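Local coordinates for protein EvdMO1 (Micromonospora carbonacea, PDB 5T39) that binds S-adenosyl-L-homocysteine in its methyltransferase domain and probably transfers methyl groups from S-adenosylmethionine during everninomicin biosynthesis, at residues G172-D184 with R214-E226. Numbering follows the deposited sequence.
Sequences GIYLSTHYWGSSD and RWLDRASLFAALE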
loop_
_atom_site.group_PDB
_atom_site.type_symbol
_atom_site.label_atom_id
_atom_site.label_comp_id
_atom_site.label_asym_id
_atom_site.label_seq_id
_atom_site.Cartn_x
_atom_site.Cartn_y
_atom_site.Cartn_z
ATOM N N GLY A 172 -9.306 -4.215 10.896
ATOM C CA GLY A 172 -9.806 -3.694 9.645
ATOM C C GLY A 172 -8.726 -3.628 8.590
ATOM O O GLY A 172 -7.587 -3.261 8.886
ATOM N N ILE A 173 -9.079 -3.961 7.354
ATOM C CA ILE A 173 -8.167 -3.820 6.226
ATOM C C ILE A 173 -8.913 -3.218 5.048
ATOM O O ILE A 173 -10.049 -3.599 4.746
ATOM C CB ILE A 173 -7.498 -5.165 5.860
ATOM C CG1 ILE A 173 -6.385 -4.959 4.816
ATOM C CG2 ILE A 173 -8.532 -6.204 5.398
ATOM C CD1 ILE A 173 -5.561 -6.201 4.570
ATOM N N TYR A 174 -8.271 -2.271 4.374
ATOM C CA TYR A 174 -8.713 -1.750 3.087
ATOM C C TYR A 174 -7.738 -2.335 2.082
ATOM O O TYR A 174 -6.555 -1.983 2.092
ATOM C CB TYR A 174 -8.680 -0.228 3.094
ATOM C CG TYR A 174 -9.197 0.449 1.850
ATOM C CD1 TYR A 174 -10.436 1.071 1.840
ATOM C CD2 TYR A 174 -8.442 0.479 0.687
ATOM C CE1 TYR A 174 -10.906 1.713 0.712
ATOM C CE2 TYR A 174 -8.903 1.126 -0.441
ATOM C CZ TYR A 174 -10.137 1.739 -0.416
ATOM O OH TYR A 174 -10.632 2.393 -1.517
ATOM N N LEU A 175 -8.208 -3.282 1.283
ATOM C CA LEU A 175 -7.361 -4.081 0.407
ATOM C C LEU A 175 -7.703 -3.767 -1.042
ATOM O O LEU A 175 -8.836 -3.981 -1.470
ATOM C CB LEU A 175 -7.596 -5.566 0.685
ATOM C CG LEU A 175 -6.838 -6.531 -0.228
ATOM C CD1 LEU A 175 -5.341 -6.437 0.039
ATOM C CD2 LEU A 175 -7.347 -7.947 -0.030
ATOM N N SER A 176 -6.717 -3.305 -1.804
ATOM C CA SER A 176 -6.865 -3.109 -3.240
ATOM C C SER A 176 -5.819 -3.989 -3.902
ATOM O O SER A 176 -4.626 -3.853 -3.608
ATOM C CB SER A 176 -6.657 -1.640 -3.590
ATOM O OG SER A 176 -6.759 -1.422 -4.982
ATOM N N THR A 177 -6.265 -4.927 -4.742
ATOM C CA THR A 177 -5.351 -5.901 -5.310
ATOM C C THR A 177 -5.879 -6.428 -6.632
ATOM O O THR A 177 -7.080 -6.399 -6.905
ATOM C CB THR A 177 -5.130 -7.071 -4.333
ATOM O OG1 THR A 177 -4.075 -7.911 -4.814
ATOM C CG2 THR A 177 -6.392 -7.883 -4.100
ATOM N N HIS A 178 -4.959 -6.960 -7.426
ATOM C CA HIS A 178 -5.339 -7.870 -8.489
ATOM C C HIS A 178 -5.509 -9.287 -7.951
ATOM O O HIS A 178 -4.966 -9.663 -6.909
ATOM C CB HIS A 178 -4.261 -7.929 -9.561
ATOM C CG HIS A 178 -4.017 -6.629 -10.248
ATOM N ND1 HIS A 178 -4.999 -5.955 -10.939
ATOM C CD2 HIS A 178 -2.889 -5.893 -10.381
ATOM C CE1 HIS A 178 -4.491 -4.848 -11.451
ATOM N NE2 HIS A 178 -3.211 -4.788 -11.131
ATOM N N TYR A 179 -6.257 -10.082 -8.709
ATOM C CA TYR A 179 -6.321 -11.522 -8.520
ATOM C C TYR A 179 -6.437 -12.131 -9.913
ATOM O O TYR A 179 -6.664 -11.425 -10.897
ATOM C CB TYR A 179 -7.440 -11.952 -7.545
ATOM C CG TYR A 179 -8.838 -11.754 -8.065
ATOM C CD1 TYR A 179 -9.566 -10.598 -7.791
ATOM C CD2 TYR A 179 -9.439 -12.734 -8.843
ATOM C CE1 TYR A 179 -10.852 -10.432 -8.287
ATOM C CE2 TYR A 179 -10.710 -12.576 -9.336
ATOM C CZ TYR A 179 -11.414 -11.426 -9.068
ATOM O OH TYR A 179 -12.680 -11.291 -9.598
ATOM N N TRP A 180 -6.255 -13.441 -10.000
ATOM C CA TRP A 180 -6.237 -14.136 -11.280
ATOM C C TRP A 180 -7.610 -14.733 -11.546
ATOM O O TRP A 180 -8.193 -15.371 -10.665
ATOM C CB TRP A 180 -5.172 -15.228 -11.258
ATOM C CG TRP A 180 -4.978 -15.886 -12.576
ATOM C CD1 TRP A 180 -5.273 -17.176 -12.887
ATOM C CD2 TRP A 180 -4.455 -15.292 -13.779
ATOM N NE1 TRP A 180 -4.962 -17.430 -14.196
ATOM C CE2 TRP A 180 -4.463 -16.292 -14.770
ATOM C CE3 TRP A 180 -3.982 -14.019 -14.112
ATOM C CZ2 TRP A 180 -4.008 -16.064 -16.072
ATOM C CZ3 TRP A 180 -3.527 -13.794 -15.410
ATOM C CH2 TRP A 180 -3.550 -14.813 -16.371
ATOM N N GLY A 181 -8.114 -14.542 -12.769
ATOM C CA GLY A 181 -9.495 -14.829 -13.126
ATOM C C GLY A 181 -9.839 -16.260 -13.459
ATOM O O GLY A 181 -10.993 -16.535 -13.802
ATOM N N SER A 182 -8.889 -17.180 -13.378
ATOM C CA SER A 182 -9.123 -18.578 -13.693
ATOM C C SER A 182 -8.498 -19.440 -12.610
ATOM O O SER A 182 -7.572 -19.019 -11.913
ATOM C CB SER A 182 -8.514 -18.933 -15.040
ATOM O OG SER A 182 -8.644 -20.319 -15.301
ATOM N N SER A 183 -9.043 -20.630 -12.442
ATOM C CA SER A 183 -8.464 -21.613 -11.548
ATOM C C SER A 183 -7.742 -22.712 -12.307
ATOM O O SER A 183 -7.078 -23.550 -11.691
ATOM C CB SER A 183 -9.556 -22.200 -10.648
ATOM O OG SER A 183 -10.220 -21.167 -9.941
ATOM N N ASP A 184 -7.819 -22.704 -13.630
ATOM C CA ASP A 184 -7.283 -23.808 -14.405
ATOM C C ASP A 184 -5.765 -23.822 -14.348
ATOM O O ASP A 184 -5.108 -22.809 -14.603
ATOM C CB ASP A 184 -7.722 -23.694 -15.854
ATOM C CG ASP A 184 -7.197 -24.842 -16.690
ATOM O OD1 ASP A 184 -7.271 -25.990 -16.198
ATOM O OD2 ASP A 184 -6.694 -24.612 -17.809
ATOM N N ARG A 214 3.067 -14.759 -5.927
ATOM C CA ARG A 214 1.924 -15.632 -6.164
ATOM C C ARG A 214 0.654 -14.806 -6.171
ATOM O O ARG A 214 0.377 -14.080 -5.211
ATOM C CB ARG A 214 1.804 -16.740 -5.123
ATOM C CG ARG A 214 2.904 -17.759 -5.239
ATOM C CD ARG A 214 2.724 -18.903 -4.267
ATOM N NE ARG A 214 3.767 -19.920 -4.371
ATOM C CZ ARG A 214 4.935 -19.860 -3.756
ATOM N NH1 ARG A 214 5.254 -18.818 -3.014
ATOM N NH2 ARG A 214 5.814 -20.841 -3.913
ATOM N N TRP A 215 -0.104 -14.916 -7.248
ATOM C CA TRP A 215 -1.448 -14.371 -7.312
ATOM C C TRP A 215 -2.431 -15.452 -6.887
ATOM O O TRP A 215 -2.180 -16.640 -7.066
ATOM C CB TRP A 215 -1.794 -13.927 -8.732
ATOM C CG TRP A 215 -1.072 -12.732 -9.261
ATOM C CD1 TRP A 215 0.214 -12.352 -9.024
ATOM C CD2 TRP A 215 -1.620 -11.761 -10.149
ATOM N NE1 TRP A 215 0.500 -11.196 -9.718
ATOM C CE2 TRP A 215 -0.614 -10.816 -10.416
ATOM C CE3 TRP A 215 -2.868 -11.604 -10.751
ATOM C CZ2 TRP A 215 -0.824 -9.722 -11.254
ATOM C CZ3 TRP A 215 -3.068 -10.536 -11.584
ATOM C CH2 TRP A 215 -2.054 -9.605 -11.829
ATOM N N LEU A 216 -3.567 -15.034 -6.345
ATOM C CA LEU A 216 -4.638 -15.929 -5.925
ATOM C C LEU A 216 -5.772 -15.906 -6.941
ATOM O O LEU A 216 -6.008 -14.889 -7.593
ATOM C CB LEU A 216 -5.174 -15.483 -4.566
ATOM C CG LEU A 216 -4.157 -15.629 -3.428
ATOM C CD1 LEU A 216 -4.564 -14.845 -2.207
ATOM C CD2 LEU A 216 -3.976 -17.070 -3.036
ATOM N N ASP A 217 -6.491 -17.030 -7.064
ATOM C CA ASP A 217 -7.801 -16.950 -7.702
ATOM C C ASP A 217 -8.803 -16.332 -6.726
ATOM O O ASP A 217 -8.488 -16.071 -5.567
ATOM C CB ASP A 217 -8.245 -18.292 -8.304
ATOM C CG ASP A 217 -8.546 -19.372 -7.281
ATOM O OD1 ASP A 217 -8.430 -19.131 -6.063
ATOM O OD2 ASP A 217 -8.904 -20.498 -7.727
ATOM N N ARG A 218 -10.012 -16.050 -7.207
ATOM C CA ARG A 218 -10.950 -15.304 -6.376
ATOM C C ARG A 218 -11.328 -16.085 -5.132
ATOM O O ARG A 218 -11.372 -15.532 -4.027
ATOM C CB ARG A 218 -12.207 -14.919 -7.157
ATOM C CG ARG A 218 -12.975 -13.796 -6.469
ATOM C CD ARG A 218 -14.280 -13.490 -7.185
ATOM N NE ARG A 218 -14.932 -12.276 -6.688
ATOM C CZ ARG A 218 -15.705 -12.206 -5.606
ATOM N NH1 ARG A 218 -15.969 -13.285 -4.875
ATOM N NH2 ARG A 218 -16.250 -11.042 -5.269
ATOM N N ALA A 219 -11.639 -17.372 -5.294
ATOM C CA ALA A 219 -12.048 -18.162 -4.145
ATOM C C ALA A 219 -10.939 -18.203 -3.105
ATOM O O ALA A 219 -11.202 -18.149 -1.903
ATOM C CB ALA A 219 -12.419 -19.579 -4.579
ATOM N N SER A 220 -9.690 -18.320 -3.549
ATOM C CA SER A 220 -8.593 -18.398 -2.596
ATOM C C SER A 220 -8.336 -17.056 -1.928
ATOM O O SER A 220 -7.947 -17.027 -0.760
ATOM C CB SER A 220 -7.330 -18.917 -3.275
ATOM O OG SER A 220 -7.528 -20.238 -3.742
ATOM N N LEU A 221 -8.536 -15.945 -2.643
ATOM C CA LEU A 221 -8.431 -14.633 -2.018
ATOM C C LEU A 221 -9.448 -14.486 -0.900
ATOM O O LEU A 221 -9.112 -14.044 0.205
ATOM C CB LEU A 221 -8.610 -13.537 -3.069
ATOM C CG LEU A 221 -8.663 -12.117 -2.514
ATOM C CD1 LEU A 221 -7.373 -11.749 -1.797
ATOM C CD2 LEU A 221 -8.973 -11.134 -3.629
ATOM N N PHE A 222 -10.705 -14.845 -1.168
ATOM C CA PHE A 222 -11.730 -14.723 -0.139
ATOM C C PHE A 222 -11.478 -15.702 1.000
ATOM O O PHE A 222 -11.669 -15.347 2.170
ATOM C CB PHE A 222 -13.126 -14.851 -0.754
ATOM C CG PHE A 222 -13.614 -13.563 -1.347
ATOM C CD1 PHE A 222 -14.597 -12.825 -0.711
ATOM C CD2 PHE A 222 -13.065 -13.050 -2.507
ATOM C CE1 PHE A 222 -15.032 -11.615 -1.230
ATOM C CE2 PHE A 222 -13.473 -11.825 -3.010
ATOM C CZ PHE A 222 -14.465 -11.110 -2.367
ATOM N N ALA A 223 -11.030 -16.922 0.688
ATOM C CA ALA A 223 -10.687 -17.856 1.754
ATOM C C ALA A 223 -9.540 -17.329 2.608
ATOM O O ALA A 223 -9.561 -17.461 3.832
ATOM C CB ALA A 223 -10.338 -19.226 1.174
ATOM N N ALA A 224 -8.526 -16.729 1.976
ATOM C CA ALA A 224 -7.385 -16.207 2.727
ATOM C C ALA A 224 -7.805 -15.061 3.639
ATOM O O ALA A 224 -7.323 -14.951 4.771
ATOM C CB ALA A 224 -6.296 -15.753 1.760
ATOM N N LEU A 225 -8.719 -14.208 3.173
ATOM C CA LEU A 225 -9.258 -13.159 4.031
ATOM C C LEU A 225 -9.983 -13.760 5.221
ATOM O O LEU A 225 -9.741 -13.369 6.372
ATOM C CB LEU A 225 -10.212 -12.273 3.228
ATOM C CG LEU A 225 -9.516 -11.247 2.352
ATOM C CD1 LEU A 225 -10.451 -10.760 1.271
ATOM C CD2 LEU A 225 -9.000 -10.088 3.201
ATOM N N GLU A 226 -10.880 -14.720 4.953
ATOM C CA GLU A 226 -11.637 -15.389 6.011
ATOM C C GLU A 226 -10.702 -16.049 7.015
ATOM O O GLU A 226 -10.880 -15.919 8.231
ATOM C CB GLU A 226 -12.566 -16.437 5.380
ATOM C CG GLU A 226 -13.266 -17.417 6.342
ATOM C CD GLU A 226 -14.521 -16.860 6.979
ATOM O OE1 GLU A 226 -15.067 -17.539 7.873
ATOM O OE2 GLU A 226 -14.968 -15.764 6.590
HETATM O O HOH W 1 -3.835 -12.187 -5.809
HETATM O O HOH W 2 -10.581 -16.370 -10.041
#
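The ring of Tyr-179 lies under the aliphatic part of Arg-218, whose CG sits over one ring face, 4.2 Å from the centroid, in a CH-pi contact. This joins strand 172-180 of the Rossmann-like methyltransferase sheet to helix 218-228, which packs against that sheet. The Arg-218 chain runs extended from CG to NE. Its guanidinium plane stands 85° from the Tyr-179 ring, with Tyr-179 OH near its edge. Glu-238 OE2 forms a hydrogen bond with Tyr-179 OH and a salt bridge with Arg-218 NE, so one carboxylate oxygen ties the two side chains together. Phe-222 CE2 covers one guanidinium face.

Further along the helix, Leu-221 and Leu-225 meet the strand. Leu-175 CD2 is 4.2 Å from Leu-221 CD1, and Thr-177 CG2 meets Leu-221 CD2 tip to tip. Near the C-terminal end of strand 172-180, His-178 and Trp-215 lie side by side with nearly parallel planes, slid so far that the rings barely overlap. His-178 CB touches Trp-215 CZ3 at 3.5 Å. Trp-180 N gives Leu-216 O a nearly straight bond of 2.8 Å (176°).

Asp-217 is the N-cap of the helix. Its CG stands between the backbone N and the carbonyl carbon (chi1 68°), which brings the carboxylate back over the first turn, where Ser-220 N and OG reach OD1 from opposite faces. Ser-183 OG donates to Asp-217 OD2 at 2.7 Å, on the anti side. With an alanine here, Ser-220 N and OG would probably lose their shared acceptor and Ser-183 OG its carboxylate partner. Close by, one water donates to Trp-180 O and accepts from Arg-218 N.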